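Local coordinates for hypothetical protein (Staphylococcus aureus subsp. aureus, PDB 1QYI) that is of unknown function but probably acts as a hydrolase of the haloacid dehalogenase (HAD) superfamily, at residues Arg58-Asp63 / Phe82-Ile87; Lys68-Gly73 / Trp78-Ile83. All coordinates share one frame; numbering follows the deposited sequence.

Contact 1 (Arg58-Asp63 / Phe82-Ile87); sequences RIFQKD and FIVFSI
The Phe60 ring meets Val84 at its edge: CG2 of Val84 lies near the ring plane, 4.0 Å from CE1 of Phe60. One face of the same ring carries CG2 of its neighbour Ile59, 4.2 Å above the plane and displaced toward the rim. That methyl also faces the other helix, where it packs 3.9 Å from CG1 of Val84. The two branches of Val84 are thus shared out, one to each partner. With chi1 at 167°, CG1 stands opposite the backbone N and is turned to Ile59, while CG2 is left to reach the phenylalanine. Val84 is the single residue of 82-87 that enters the contact, and its CA-CB bond aims at helix 49-60. Phe60 also packs on Ser22 and Ala23 of helix 16-31.

Just beyond the touching residues helix 49-60 ends. Gln61 takes a positive phi, and its side chain folds back to donate NE2 to the Arg58 carbonyl O at 2.7 Å. This carbonyl is approached on a lone pair and in the plane of the glutamine amide, so the final turn is tied to the residue that leaves it. The interface itself buries only 96 Å². Three buried apolar residues meet in it with no polar group between them, so its cohesion comes from hydrophobic burial and dispersion.

Contact 2 (Lys68-Gly73 / Trp78-Ile83); sequences KLKSLG and WDMLFI
Helix 64-71 draws closest to helix 77-93 at Leu69 and Met80, whose CA atoms are 6.8 Å apart, and at Gly73 the first helix gives way to a Schellman motif with positive phi. Both of these side chains aim at the opposite helix and cross at a slant. CD1 of Leu69 does most of the touching: it rests 3.6 Å from CB of Met80 and 3.8 Å from its CG, closest to the base of the chain, with the selenium only a little farther off at 4.1 Å. Met80, deposited as selenomethionine, then bends at chi3 (-45°), and its selenium lies 4.2 Å from the aliphatic CD of Lys70, at the margin of the contact. The second methyl of Leu69, CD2, reaches CG2 of Ile83 at 4.2 Å. Leu69 therefore spreads its two branches over positions i and i+3 of helix 77-93.

No polar link joins the two segments. At the end of the first, Gly73 N donates to Lys70 O at 3.0 Å and Ser71 OG to Lys68 O. On the far side of the second helix, Leu81 packs on helices 16-31 and 172-195. Two consecutive helices joined by a short turn and an apolar seam form a plain helix-turn-helix pair, here within the helical region inserted between strands 3-6 and 233-237, consistent with a C1-type cap of the HAD fold.

Contacts 1 and 2 lie about 9 Å apart, centre to centre, and both use helix 77-93, sharing Phe82 and Ile83 between their segments. Helices 49-60 and 64-71 follow each other in the chain, so the polypeptide lays two successive helices against a third. The packing is continuous: CG2 of Val84 from contact 1 is 4.2 Å from CD1 of Leu69 in contact 2, which joins the two apolar patches along one flank. Elsewhere on the shared helix, Phe82 meets Trp174 edge-to-face, and Asp79 accepts a hydrogen bond from Trp174 NE1 and forms a salt bridge with Lys144. Both contacts belong to the helical part of the molecule rather than the parallel sheet of the HAD-like core.

Contact 1 (Arg58-Asp63 / Phe82-Ile87)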
loop_
_atom_site.group_PDB
_atom_site.type_symbol
_atom_site.label_atom_id
_atom_site.label_comp_id
_atom_site.label_asym_id
_atom_site.label_seq_id
_atom_site.Cartn_x
_atom_site.Cartn_y
_atom_site.Cartn_z
ATOM N N ARG A 58 5.072 18.507 3.185
ATOM C CA ARG A 58 6.422 18.857 3.618
ATOM C C ARG A 58 7.405 17.704 3.442
ATOM O O ARG A 58 8.475 17.876 2.861
ATOM C CB ARG A 58 6.432 19.278 5.088
ATOM C CG ARG A 58 5.770 20.599 5.404
ATOM C CD ARG A 58 6.077 20.953 6.846
ATOM N NE ARG A 58 7.518 21.152 7.031
ATOM C CZ ARG A 58 8.149 21.087 8.201
ATOM N NH1 ARG A 58 7.470 20.822 9.313
ATOM N NH2 ARG A 58 9.457 21.290 8.258
ATOM N N ILE A 59 7.039 16.534 3.960
ATOM C CA ILE A 59 7.894 15.351 3.885
ATOM C C ILE A 59 8.243 14.963 2.446
ATOM O O ILE A 59 9.418 14.859 2.104
ATOM C CB ILE A 59 7.235 14.129 4.601
ATOM C CG1 ILE A 59 6.928 14.467 6.060
ATOM C CG2 ILE A 59 8.171 12.921 4.553
ATOM C CD1 ILE A 59 8.154 14.884 6.870
ATOM N N PHE A 60 7.231 14.769 1.603
ATOM C CA PHE A 60 7.459 14.374 0.216
ATOM C C PHE A 60 7.641 15.491 -0.822
ATOM O O PHE A 60 7.867 15.206 -2.001
ATOM C CB PHE A 60 6.339 13.432 -0.253
ATOM C CG PHE A 60 6.258 12.146 0.514
ATOM C CD1 PHE A 60 7.381 11.346 0.675
ATOM C CD2 PHE A 60 5.047 11.725 1.066
ATOM C CE1 PHE A 60 7.307 10.140 1.377
ATOM C CE2 PHE A 60 4.959 10.521 1.769
ATOM C CZ PHE A 60 6.089 9.727 1.926
ATOM N N GLN A 61 7.540 16.746 -0.388
ATOM C CA GLN A 61 7.705 17.897 -1.275
ATOM C C GLN A 61 6.753 17.862 -2.473
ATOM O O GLN A 61 7.174 17.712 -3.626
ATOM C CB GLN A 61 9.149 17.969 -1.764
ATOM C CG GLN A 61 10.155 18.092 -0.645
ATOM C CD GLN A 61 10.189 19.479 -0.035
ATOM O OE1 GLN A 61 10.718 20.420 -0.628
ATOM N NE2 GLN A 61 9.612 19.615 1.151
ATOM N N LYS A 62 5.465 18.008 -2.192
ATOM C CA LYS A 62 4.450 17.981 -3.232
ATOM C C LYS A 62 4.418 16.622 -3.907
ATOM O O LYS A 62 4.025 16.505 -5.067
ATOM C CB LYS A 62 4.703 19.066 -4.287
ATOM C CG LYS A 62 4.215 20.469 -3.904
ATOM C CD LYS A 62 2.708 20.496 -3.643
ATOM C CE LYS A 62 2.231 21.896 -3.279
ATOM N NZ LYS A 62 0.758 21.966 -3.044
ATOM N N ASP A 63 4.839 15.594 -3.181
ATOM C CA ASP A 63 4.832 14.237 -3.715
ATOM C C ASP A 63 5.913 13.967 -4.753
ATOM O O ASP A 63 5.927 12.905 -5.388
ATOM C CB ASP A 63 3.454 13.921 -4.288
ATOM C CG ASP A 63 2.458 13.564 -3.210
ATOM O OD1 ASP A 63 2.702 13.920 -2.029
ATOM O OD2 ASP A 63 1.425 12.940 -3.539
ATOM N N PHE A 82 10.841 4.300 4.905
ATOM C CA PHE A 82 12.122 3.952 5.509
ATOM C C PHE A 82 13.270 4.732 4.871
ATOM O O PHE A 82 14.069 5.333 5.581
ATOM C CB PHE A 82 12.398 2.450 5.367
ATOM C CG PHE A 82 13.764 2.029 5.862
ATOM C CD1 PHE A 82 14.039 1.969 7.229
ATOM C CD2 PHE A 82 14.769 1.673 4.960
ATOM C CE1 PHE A 82 15.284 1.555 7.690
ATOM C CE2 PHE A 82 16.022 1.257 5.410
ATOM C CZ PHE A 82 16.281 1.196 6.782
ATOM N N ILE A 83 13.360 4.705 3.539
ATOM C CA ILE A 83 14.429 5.404 2.824
ATOM C C ILE A 83 14.392 6.909 3.091
ATOM O O ILE A 83 15.426 7.535 3.333
ATOM C CB ILE A 83 14.369 5.136 1.270
ATOM C CG1 ILE A 83 15.494 4.179 0.841
ATOM C CG2 ILE A 83 14.589 6.421 0.483
ATOM C CD1 ILE A 83 15.389 2.760 1.366
ATOM N N VAL A 84 13.199 7.485 3.055
ATOM C CA VAL A 84 13.023 8.914 3.299
ATOM C C VAL A 84 13.469 9.285 4.718
ATOM O O VAL A 84 14.079 10.329 4.936
ATOM C CB VAL A 84 11.540 9.322 3.092
ATOM C CG1 VAL A 84 11.287 10.715 3.649
ATOM C CG2 VAL A 84 11.209 9.277 1.602
ATOM N N PHE A 85 13.176 8.423 5.683
ATOM C CA PHE A 85 13.552 8.707 7.052
ATOM C C PHE A 85 15.040 8.490 7.300
ATOM O O PHE A 85 15.625 9.116 8.191
ATOM C CB PHE A 85 12.740 7.844 8.010
ATOM C CG PHE A 85 13.188 7.963 9.429
ATOM C CD1 PHE A 85 12.868 9.088 10.179
ATOM C CD2 PHE A 85 13.985 6.966 10.003
ATOM C CE1 PHE A 85 13.336 9.222 11.482
ATOM C CE2 PHE A 85 14.461 7.090 11.306
ATOM C CZ PHE A 85 14.138 8.220 12.054
ATOM N N SER A 86 15.654 7.600 6.528
ATOM C CA SER A 86 17.088 7.328 6.684
ATOM C C SER A 86 17.931 8.513 6.198
ATOM O O SER A 86 18.948 8.857 6.804
ATOM C CB SER A 86 17.485 6.063 5.908
ATOM O OG SER A 86 16.968 4.901 6.516
ATOM N N ILE A 87 17.488 9.132 5.108
ATOM C CA ILE A 87 18.174 10.275 4.519
ATOM C C ILE A 87 18.258 11.416 5.527
ATOM O O ILE A 87 19.267 12.118 5.606
ATOM C CB ILE A 87 17.435 10.747 3.241
ATOM C CG1 ILE A 87 17.422 9.613 2.221
ATOM C CG2 ILE A 87 18.123 11.968 2.648
ATOM C CD1 ILE A 87 18.812 9.077 1.928
#

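Contact 2 (Lys68-Gly73 / Trp78-Ile83)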
loop_
_atom_site.group_PDB
_atom_site.type_symbol
_atom_site.label_atom_id
_atom_site.label_comp_id
_atom_site.label_asym_id
_atom_site.label_seq_id
_atom_site.Cartn_x
_atom_site.Cartn_y
_atom_site.Cartn_z
ATOM N N LYS A 68 9.138 9.875 -7.319
ATOM C CA LYS A 68 10.465 9.476 -7.775
ATOM C C LYS A 68 10.718 8.032 -7.344
ATOM O O LYS A 68 11.256 7.237 -8.110
ATOM C CB LYS A 68 11.544 10.387 -7.171
ATOM C CG LYS A 68 12.769 10.645 -8.068
ATOM C CD LYS A 68 13.350 9.369 -8.686
ATOM C CE LYS A 68 14.650 9.639 -9.457
ATOM N NZ LYS A 68 14.495 10.620 -10.572
ATOM N N LEU A 69 10.324 7.701 -6.115
ATOM C CA LEU A 69 10.505 6.357 -5.575
ATOM C C LEU A 69 9.719 5.352 -6.400
ATOM O O LEU A 69 10.103 4.188 -6.505
ATOM C CB LEU A 69 10.039 6.304 -4.121
ATOM C CG LEU A 69 10.703 7.290 -3.152
ATOM C CD1 LEU A 69 9.967 7.251 -1.822
ATOM C CD2 LEU A 69 12.167 6.942 -2.966
ATOM N N LYS A 70 8.611 5.801 -6.981
ATOM C CA LYS A 70 7.791 4.926 -7.810
ATOM C C LYS A 70 8.536 4.622 -9.106
ATOM O O LYS A 70 8.717 3.464 -9.471
ATOM C CB LYS A 70 6.448 5.595 -8.122
ATOM C CG LYS A 70 5.677 6.005 -6.889
ATOM C CD LYS A 70 5.141 4.805 -6.126
ATOM C CE LYS A 70 3.739 4.444 -6.604
ATOM N NZ LYS A 70 2.758 5.528 -6.278
ATOM N N SER A 71 8.983 5.664 -9.793
ATOM C CA SER A 71 9.697 5.479 -11.051
ATOM C C SER A 71 10.983 4.659 -10.905
ATOM O O SER A 71 11.532 4.189 -11.900
ATOM C CB SER A 71 10.039 6.836 -11.674
ATOM O OG SER A 71 11.159 7.443 -11.047
ATOM N N LEU A 72 11.467 4.490 -9.674
ATOM C CA LEU A 72 12.698 3.728 -9.447
ATOM C C LEU A 72 12.449 2.276 -9.030
ATOM O O LEU A 72 13.386 1.481 -8.904
ATOM C CB LEU A 72 13.577 4.432 -8.401
ATOM C CG LEU A 72 14.076 5.837 -8.781
ATOM C CD1 LEU A 72 14.962 6.408 -7.676
ATOM C CD2 LEU A 72 14.841 5.763 -10.091
ATOM N N GLY A 73 11.182 1.934 -8.822
ATOM C CA GLY A 73 10.836 0.576 -8.436
ATOM C C GLY A 73 10.444 0.389 -6.979
ATOM O O GLY A 73 10.264 -0.743 -6.523
ATOM N N TRP A 78 6.233 0.798 3.124
ATOM C CA TRP A 78 7.191 0.540 4.193
ATOM C C TRP A 78 8.582 0.952 3.708
ATOM O O TRP A 78 9.273 1.740 4.362
ATOM C CB TRP A 78 7.197 -0.947 4.585
ATOM C CG TRP A 78 5.888 -1.458 5.153
ATOM C CD1 TRP A 78 4.946 -0.730 5.845
ATOM C CD2 TRP A 78 5.414 -2.815 5.150
ATOM N NE1 TRP A 78 3.932 -1.549 6.266
ATOM C CE2 TRP A 78 4.187 -2.834 5.856
ATOM C CE3 TRP A 78 5.904 -4.020 4.619
ATOM C CZ2 TRP A 78 3.442 -4.015 6.053
ATOM C CZ3 TRP A 78 5.163 -5.198 4.812
ATOM C CH2 TRP A 78 3.944 -5.182 5.525
ATOM N N ASP A 79 8.983 0.439 2.546
ATOM C CA ASP A 79 10.293 0.775 2.007
ATOM C C ASP A 79 10.456 2.278 1.769
ATOM O O ASP A 79 11.483 2.861 2.132
ATOM C CB ASP A 79 10.553 0.016 0.702
ATOM C CG ASP A 79 10.637 -1.490 0.904
ATOM O OD1 ASP A 79 11.422 -1.942 1.767
ATOM O OD2 ASP A 79 9.916 -2.226 0.194
HETATM N N MSE A 80 9.442 2.902 1.175
HETATM C CA MSE A 80 9.496 4.332 0.890
HETATM C C MSE A 80 9.719 5.207 2.128
HETATM O O MSE A 80 10.629 6.036 2.153
HETATM C CB MSE A 80 8.220 4.786 0.180
HETATM C CG MSE A 80 7.976 4.110 -1.149
HETATM SE SE MSE A 80 6.545 4.945 -2.128
HETATM C CE MSE A 80 5.249 5.120 -0.678
ATOM N N LEU A 81 8.882 5.030 3.145
ATOM C CA LEU A 81 9.004 5.811 4.361
ATOM C C LEU A 81 10.344 5.525 5.039
ATOM O O LEU A 81 10.922 6.403 5.674
ATOM C CB LEU A 81 7.844 5.500 5.306
ATOM C CG LEU A 81 7.730 4.093 5.889
ATOM C CD1 LEU A 81 8.647 3.956 7.104
ATOM C CD2 LEU A 81 6.280 3.843 6.318
ATOM N N PHE A 82 10.841 4.300 4.905
ATOM C CA PHE A 82 12.122 3.952 5.509
ATOM C C PHE A 82 13.270 4.732 4.871
ATOM O O PHE A 82 14.069 5.333 5.581
ATOM C CB PHE A 82 12.398 2.450 5.367
ATOM C CG PHE A 82 13.764 2.029 5.862
ATOM C CD1 PHE A 82 14.039 1.969 7.229
ATOM C CD2 PHE A 82 14.769 1.673 4.960
ATOM C CE1 PHE A 82 15.284 1.555 7.690
ATOM C CE2 PHE A 82 16.022 1.257 5.410
ATOM C CZ PHE A 82 16.281 1.196 6.782
ATOM N N ILE A 83 13.360 4.705 3.539
ATOM C CA ILE A 83 14.429 5.404 2.824
ATOM C C ILE A 83 14.392 6.909 3.091
ATOM O O ILE A 83 15.426 7.535 3.333
ATOM C CB ILE A 83 14.369 5.136 1.270
ATOM C CG1 ILE A 83 15.494 4.179 0.841
ATOM C CG2 ILE A 83 14.589 6.421 0.483
ATOM C CD1 ILE A 83 15.389 2.760 1.366
#